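Local coordinates for protein lactate dehydrogenase, adjacent gene encodes predicted malate dehydrogenase (Cryptosporidium parvum, PDB 4ND3) that probably catalyses the reversible, NAD-dependent interconversion of (S)-lactate and pyruvate as an L-lactate dehydrogenase of the LDH/MDH superfamily, at residues 147-152 against 234-239; 152-157 against 169-174. All blocks are in the same frame, centred on the assembly; numbering follows the deposited sequence.

Contact 1: 147-152 against 234-239. With NAD (nicotinamide-adenine-dinucleotide), chain C.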
loop_
_atom_site.group_PDB
_atom_site.type_symbol
_atom_site.label_atom_id
_atom_site.label_comp_id
_atom_site.label_asym_id
_atom_site.label_seq_id
_atom_site.Cartn_x
_atom_site.Cartn_y
_atom_site.Cartn_z
ATOM N N GLY A 147 16.025 19.214 1.994
ATOM C CA GLY A 147 16.988 18.114 2.046
ATOM C C GLY A 147 16.487 16.800 1.470
ATOM O O GLY A 147 17.240 16.088 0.805
ATOM N N VAL A 148 15.218 16.476 1.718
ATOM C CA VAL A 148 14.626 15.253 1.170
ATOM C C VAL A 148 14.643 15.308 -0.355
ATOM O O VAL A 148 14.988 14.325 -1.009
ATOM C CB VAL A 148 13.192 15.006 1.699
ATOM C CG1 VAL A 148 12.551 13.817 0.993
ATOM C CG2 VAL A 148 13.217 14.758 3.197
ATOM N N LEU A 149 14.298 16.462 -0.921
ATOM C CA LEU A 149 14.348 16.635 -2.371
ATOM C C LEU A 149 15.793 16.570 -2.887
ATOM O O LEU A 149 16.096 15.816 -3.813
ATOM C CB LEU A 149 13.699 17.958 -2.789
ATOM C CG LEU A 149 13.759 18.301 -4.278
ATOM C CD1 LEU A 149 13.031 17.270 -5.123
ATOM C CD2 LEU A 149 13.190 19.687 -4.518
ATOM N N ASP A 150 16.677 17.356 -2.281
ATOM C CA ASP A 150 18.077 17.389 -2.711
ATOM C C ASP A 150 18.753 16.020 -2.541
ATOM O O ASP A 150 19.456 15.562 -3.438
ATOM C CB ASP A 150 18.856 18.471 -1.957
ATOM C CG ASP A 150 18.394 19.883 -2.308
ATOM O OD1 ASP A 150 18.058 20.143 -3.485
ATOM O OD2 ASP A 150 18.382 20.742 -1.402
ATOM N N SER A 151 18.517 15.369 -1.407
ATOM C CA SER A 151 19.107 14.053 -1.138
ATOM C C SER A 151 18.520 12.961 -2.028
ATOM O O SER A 151 19.238 12.052 -2.440
ATOM C CB SER A 151 18.947 13.668 0.332
ATOM O OG SER A 151 19.505 14.656 1.180
ATOM N N SER A 152 17.224 13.051 -2.337
ATOM C CA SER A 152 16.591 12.094 -3.243
ATOM C C SER A 152 17.184 12.192 -4.640
ATOM O O SER A 152 17.380 11.176 -5.310
ATOM C CB SER A 152 15.072 12.307 -3.317
ATOM O OG SER A 152 14.462 12.041 -2.068
ATOM N N PHE A 234 6.311 17.496 -8.745
ATOM C CA PHE A 234 5.991 16.110 -8.360
ATOM C C PHE A 234 6.808 15.618 -7.153
ATOM O O PHE A 234 6.244 15.107 -6.186
ATOM C CB PHE A 234 6.192 15.154 -9.540
ATOM C CG PHE A 234 5.168 15.304 -10.631
ATOM C CD1 PHE A 234 5.522 15.805 -11.876
ATOM C CD2 PHE A 234 3.846 14.938 -10.413
ATOM C CE1 PHE A 234 4.579 15.935 -12.885
ATOM C CE2 PHE A 234 2.895 15.074 -11.414
ATOM C CZ PHE A 234 3.262 15.574 -12.653
ATOM N N ALA A 235 8.130 15.772 -7.211
ATOM C CA ALA A 235 9.004 15.319 -6.116
ATOM C C ALA A 235 8.934 16.206 -4.867
ATOM O O ALA A 235 8.910 15.690 -3.758
ATOM C CB ALA A 235 10.445 15.167 -6.597
ATOM N N PRO A 236 8.902 17.540 -5.034
ATOM C CA PRO A 236 8.725 18.389 -3.850
ATOM C C PRO A 236 7.461 18.059 -3.051
ATOM O O PRO A 236 7.492 18.078 -1.819
ATOM C CB PRO A 236 8.643 19.802 -4.437
ATOM C CG PRO A 236 9.381 19.721 -5.725
ATOM C CD PRO A 236 9.141 18.339 -6.250
ATOM N N ALA A 237 6.366 17.762 -3.749
ATOM C CA ALA A 237 5.116 17.340 -3.105
ATOM C C ALA A 237 5.306 16.028 -2.349
ATOM O O ALA A 237 4.934 15.909 -1.180
ATOM C CB ALA A 237 4.018 17.180 -4.146
ATOM N N ALA A 238 5.889 15.042 -3.024
ATOM C CA ALA A 238 6.155 13.748 -2.409
ATOM C C ALA A 238 7.027 13.903 -1.161
ATOM O O ALA A 238 6.769 13.255 -0.152
ATOM C CB ALA A 238 6.815 12.809 -3.406
ATOM N N ALA A 239 8.032 14.778 -1.232
ATOM C CA ALA A 239 8.933 15.036 -0.101
ATOM C C ALA A 239 8.211 15.640 1.104
ATOM O O ALA A 239 8.473 15.265 2.254
ATOM C CB ALA A 239 10.063 15.956 -0.538
HETATM P PA NAD C . 2.622 27.766 -8.182
HETATM O O1A NAD C . 2.128 26.627 -9.025
HETATM O O2A NAD C . 2.799 29.121 -8.801
HETATM O O5B NAD C . 1.664 27.887 -6.915
HETATM C C5B NAD C . 1.767 28.950 -5.977
HETATM C C4B NAD C . 0.370 29.183 -5.424
HETATM O O4B NAD C . 0.423 30.098 -4.334
HETATM C C3B NAD C . -0.587 29.780 -6.455
HETATM O O3B NAD C . -1.703 28.914 -6.673
HETATM C C2B NAD C . -1.035 31.099 -5.850
HETATM O O2B NAD C . -2.407 31.416 -6.095
HETATM C C1B NAD C . -0.775 30.877 -4.372
HETATM N N9A NAD C . -0.642 32.132 -3.601
HETATM C C8A NAD C . -0.095 33.296 -4.006
HETATM N N7A NAD C . -0.160 34.215 -3.014
HETATM C C5A NAD C . -0.756 33.645 -1.959
HETATM C C6A NAD C . -1.130 34.062 -0.594
HETATM N N6A NAD C . -0.873 35.318 -0.151
HETATM N N1A NAD C . -1.735 33.141 0.190
HETATM C C2A NAD C . -2.000 31.888 -0.234
HETATM N N3A NAD C . -1.685 31.449 -1.463
HETATM C C4A NAD C . -1.070 32.267 -2.351
HETATM O O3 NAD C . 4.024 27.415 -7.441
HETATM P PN NAD C . 4.588 25.921 -7.186
HETATM O O1N NAD C . 5.152 25.390 -8.475
HETATM O O2N NAD C . 3.569 25.097 -6.448
HETATM O O5D NAD C . 5.781 26.251 -6.167
HETATM C C5D NAD C . 5.472 26.809 -4.896
HETATM C C4D NAD C . 6.746 27.293 -4.218
HETATM O O4D NAD C . 7.564 26.166 -3.881
HETATM C C3D NAD C . 7.600 28.192 -5.106
HETATM O O3D NAD C . 8.076 29.290 -4.330
HETATM C C2D NAD C . 8.756 27.305 -5.543
HETATM O O2D NAD C . 9.961 28.023 -5.836
HETATM C C1D NAD C . 8.904 26.419 -4.320
HETATM N N1N NAD C . 9.606 25.144 -4.497
HETATM C C2N NAD C . 10.345 24.737 -3.455
HETATM C C3N NAD C . 11.051 23.540 -3.483
HETATM C C7N NAD C . 11.875 23.106 -2.301
HETATM O O7N NAD C . 12.691 22.213 -2.463
HETATM N N7N NAD C . 11.722 23.669 -1.097
HETATM C C4N NAD C . 10.971 22.753 -4.627
HETATM C C5N NAD C . 10.193 23.185 -5.697
HETATM C C6N NAD C . 9.514 24.397 -5.608
#

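Contact 2: 152-157 against 169-174. With 2OP ((2S)-2-hydroxypropanoic acid), chain D.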
loop_
_atom_site.group_PDB
_atom_site.type_symbol
_atom_site.label_atom_id
_atom_site.label_comp_id
_atom_site.label_asym_id
_atom_site.label_seq_id
_atom_site.Cartn_x
_atom_site.Cartn_y
_atom_site.Cartn_z
ATOM N N SER A 152 17.224 13.051 -2.337
ATOM C CA SER A 152 16.591 12.094 -3.243
ATOM C C SER A 152 17.184 12.192 -4.640
ATOM O O SER A 152 17.380 11.176 -5.310
ATOM C CB SER A 152 15.072 12.307 -3.317
ATOM O OG SER A 152 14.462 12.041 -2.068
ATOM N N ARG A 153 17.456 13.416 -5.081
ATOM C CA ARG A 153 18.124 13.638 -6.359
ATOM C C ARG A 153 19.547 13.051 -6.330
ATOM O O ARG A 153 19.958 12.355 -7.253
ATOM C CB ARG A 153 18.160 15.132 -6.684
ATOM C CG ARG A 153 16.798 15.708 -7.051
ATOM C CD ARG A 153 16.784 17.225 -7.035
ATOM N NE ARG A 153 15.522 17.757 -7.557
ATOM C CZ ARG A 153 15.190 19.046 -7.571
ATOM N NH1 ARG A 153 16.016 19.969 -7.087
ATOM N NH2 ARG A 153 14.010 19.416 -8.070
ATOM N N PHE A 154 20.270 13.336 -5.250
ATOM C CA PHE A 154 21.642 12.854 -5.043
ATOM C C PHE A 154 21.657 11.323 -5.064
ATOM O O PHE A 154 22.415 10.712 -5.822
ATOM C CB PHE A 154 22.162 13.421 -3.707
ATOM C CG PHE A 154 23.647 13.241 -3.450
ATOM C CD1 PHE A 154 24.584 13.222 -4.476
ATOM C CD2 PHE A 154 24.105 13.164 -2.139
ATOM C CE1 PHE A 154 25.941 13.083 -4.200
ATOM C CE2 PHE A 154 25.456 13.025 -1.859
ATOM C CZ PHE A 154 26.377 12.983 -2.892
ATOM N N ARG A 155 20.774 10.713 -4.272
ATOM C CA ARG A 155 20.634 9.252 -4.225
ATOM C C ARG A 155 20.247 8.650 -5.569
ATOM O O ARG A 155 20.775 7.607 -5.966
ATOM C CB ARG A 155 19.590 8.849 -3.187
ATOM C CG ARG A 155 20.001 9.123 -1.754
ATOM C CD ARG A 155 18.818 8.979 -0.812
ATOM N NE ARG A 155 18.506 7.581 -0.525
ATOM C CZ ARG A 155 17.390 7.153 0.062
ATOM N NH1 ARG A 155 16.444 8.010 0.432
ATOM N NH2 ARG A 155 17.218 5.856 0.279
ATOM N N THR A 156 19.327 9.308 -6.269
ATOM C CA THR A 156 18.874 8.833 -7.573
ATOM C C THR A 156 20.019 8.795 -8.580
ATOM O O THR A 156 20.174 7.811 -9.300
ATOM C CB THR A 156 17.727 9.707 -8.126
ATOM O OG1 THR A 156 16.620 9.670 -7.217
ATOM C CG2 THR A 156 17.264 9.211 -9.485
ATOM N N PHE A 157 20.817 9.858 -8.630
ATOM C CA PHE A 157 21.908 9.939 -9.603
ATOM C C PHE A 157 22.986 8.891 -9.320
ATOM O O PHE A 157 23.512 8.285 -10.247
ATOM C CB PHE A 157 22.524 11.343 -9.641
ATOM C CG PHE A 157 21.545 12.440 -9.992
ATOM C CD1 PHE A 157 20.510 12.226 -10.903
ATOM C CD2 PHE A 157 21.672 13.698 -9.423
ATOM C CE1 PHE A 157 19.619 13.241 -11.214
ATOM C CE2 PHE A 157 20.787 14.719 -9.741
ATOM C CZ PHE A 157 19.762 14.490 -10.635
ATOM N N VAL A 169 20.776 3.177 -1.723
ATOM C CA VAL A 169 21.796 4.213 -1.619
ATOM C C VAL A 169 21.476 5.093 -0.418
ATOM O O VAL A 169 20.355 5.591 -0.295
ATOM C CB VAL A 169 21.866 5.088 -2.885
ATOM C CG1 VAL A 169 22.828 6.253 -2.681
ATOM C CG2 VAL A 169 22.280 4.252 -4.088
ATOM N N SER A 170 22.451 5.254 0.475
ATOM C CA SER A 170 22.368 6.212 1.576
ATOM C C SER A 170 23.247 7.404 1.217
ATOM O O SER A 170 24.424 7.236 0.888
ATOM C CB SER A 170 22.839 5.577 2.885
ATOM O OG SER A 170 22.954 6.543 3.916
ATOM N N ALA A 171 22.667 8.602 1.248
ATOM C CA ALA A 171 23.378 9.814 0.840
ATOM C C ALA A 171 22.625 11.046 1.324
ATOM O O ALA A 171 21.393 11.089 1.245
ATOM C CB ALA A 171 23.530 9.855 -0.673
ATOM N N ASN A 172 23.366 12.035 1.823
ATOM C CA ASN A 172 22.777 13.254 2.373
ATOM C C ASN A 172 23.254 14.515 1.664
ATOM O O ASN A 172 24.421 14.626 1.277
ATOM C CB ASN A 172 23.101 13.376 3.862
ATOM C CG ASN A 172 22.160 12.571 4.733
ATOM O OD1 ASN A 172 20.948 12.793 4.722
ATOM N ND2 ASN A 172 22.710 11.637 5.502
ATOM N N VAL A 173 22.333 15.459 1.496
ATOM C CA VAL A 173 22.672 16.818 1.110
ATOM C C VAL A 173 22.364 17.692 2.311
ATOM O O VAL A 173 21.309 17.549 2.927
ATOM C CB VAL A 173 21.872 17.289 -0.118
ATOM C CG1 VAL A 173 22.160 18.756 -0.420
ATOM C CG2 VAL A 173 22.202 16.425 -1.322
ATOM N N ILE A 174 23.297 18.574 2.658
ATOM C CA ILE A 174 23.133 19.452 3.811
ATOM C C ILE A 174 23.423 20.902 3.439
ATOM O O ILE A 174 23.905 21.182 2.345
ATOM C CB ILE A 174 24.031 19.009 4.983
ATOM C CG1 ILE A 174 25.512 19.040 4.587
ATOM C CG2 ILE A 174 23.640 17.613 5.445
ATOM C CD1 ILE A 174 26.445 18.862 5.763
HETATM C C 2OP D . 13.911 22.960 -6.843
HETATM O O 2OP D . 14.860 22.610 -6.119
HETATM C CB 2OP D . 13.744 25.347 -7.513
HETATM O OHN 2OP D . 13.529 24.643 -5.207
HETATM C CA 2OP D . 13.249 24.270 -6.560
HETATM O OXT 2OP D . 13.489 22.263 -7.790
#

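Contact 1: 147-152 against 234-239
Pro-236 and Leu-149 meet beside the flat nicotinamide of NAD, with CG of the proline 4.0 Å from CD2 of the leucine. The proline ring lies to one side of the nicotinamide plane and beyond its C4N-C5N edge, not stacked on the ring; Pro-236 CG approaches C5N to 3.6 Å. The bound lactate lies on the opposite face, its CA close to C4N. Leu-149 CD2 comes in past C4N, close to the mean plane of the ring, and presses on the carboxamide O7N at 3.3 Å. With CG anti to the backbone N (chi1 177°), the leucine reaches across to the other helix, and its second branch, CD1, rests on Ala-235 CB at 3.6 Å. One turn further along helix 234-248, Ala-239 CB meets Val-148 CG1 at 3.6 Å. The axes of the two segments approach to 9.0 Å, with 124° between their directions. Asp-47 of the second subunit accepts hydrogen bonds from the backbone N of Phe-234 and Ala-235. Asp-150 hydrogen-bonds ND1 of His-177, the predicted proton acceptor. A proline on the nicotinamide side away from the substrate, a leucine at its edge and an aspartate-histidine pair fit the lactate/malate dehydrogenase active site.

Contact 2: 152-157 against 169-174
Phe-154 and Arg-155 straddle the methyl group of Ala-171, which sits between the phenyl ring and the aliphatic stem of the arginine. Ala-171 CB is 3.7 Å from Phe-154 CD2 and 3.8 Å from Arg-155 CG. Ala-171 CB and Val-173 CG2 approach obliquely from opposite sides of the ring plane, Val-173 CG2 lying 3.8 Å from Phe-154 CB. Asn-172 O lies obliquely off CD2 and CE2, on the Val-173 side, and Ile-212 and Thr-216 of helix 206-217 add further packing to Phe-154.

Arg-155 follows the strand the other way. Its chain is extended at first and then turns at chi3 (78°), bringing the guanidinium back to the backbone of Val-169. NE donates to Val-169 O at 2.7 Å, with the acceptor tilted slightly out of the guanidinium plane and an N-H...O angle of 149°; NH2 adds a weak bond to the same oxygen. The NE bond, with the weak one beside it, would limit rotation of the guanidinium group. Val-169 CG1 meanwhile lies against the backbone of Arg-155. The pairing joins helix 147-162 to the next strand, 169-174, which belongs to an antiparallel sheet of the alpha/beta C-terminal domain of the LDH/MDH fold.

Arg-153 leads away from this interface. Its side chain, extended from CG to NE, carries the guanidinium to the lactate carboxylate, which it meets with both terminal nitrogens. NH1 binds 2OP O at 3.0 Å and NH2 binds OXT at 2.9 Å, the latter in the guanidinium plane and nearly straight (168°). Asn-122, His-177 and Arg-90 also hydrogen-bond the lactate. Within the helix, Ser-152 O is gripped from opposite faces of its plane by Thr-156 N and by Thr-156 OG1, the hydroxyl at 2.5 Å.

The two contacts, with centres 10 Å apart, use successive turns of helix 147-162 and share Ser-152. Along the chain, contact 2 is nested within the loop closed by contact 1: helix 147-162 first meets strand 169-174, and only much later does helix 234-248 return to its opening turn. All four segments belong to the alpha/beta C-terminal domain of the enzyme. Ser-151 OG probably accepts a hydrogen bond from Val-173 N, 3.0 Å away, which joins the contacts directly. The helix therefore ties the cofactor side of the active site to the antiparallel sheet and also sends Arg-153 to the substrate. Both contacts also touch the second subunit, placing this framework beside a subunit interface.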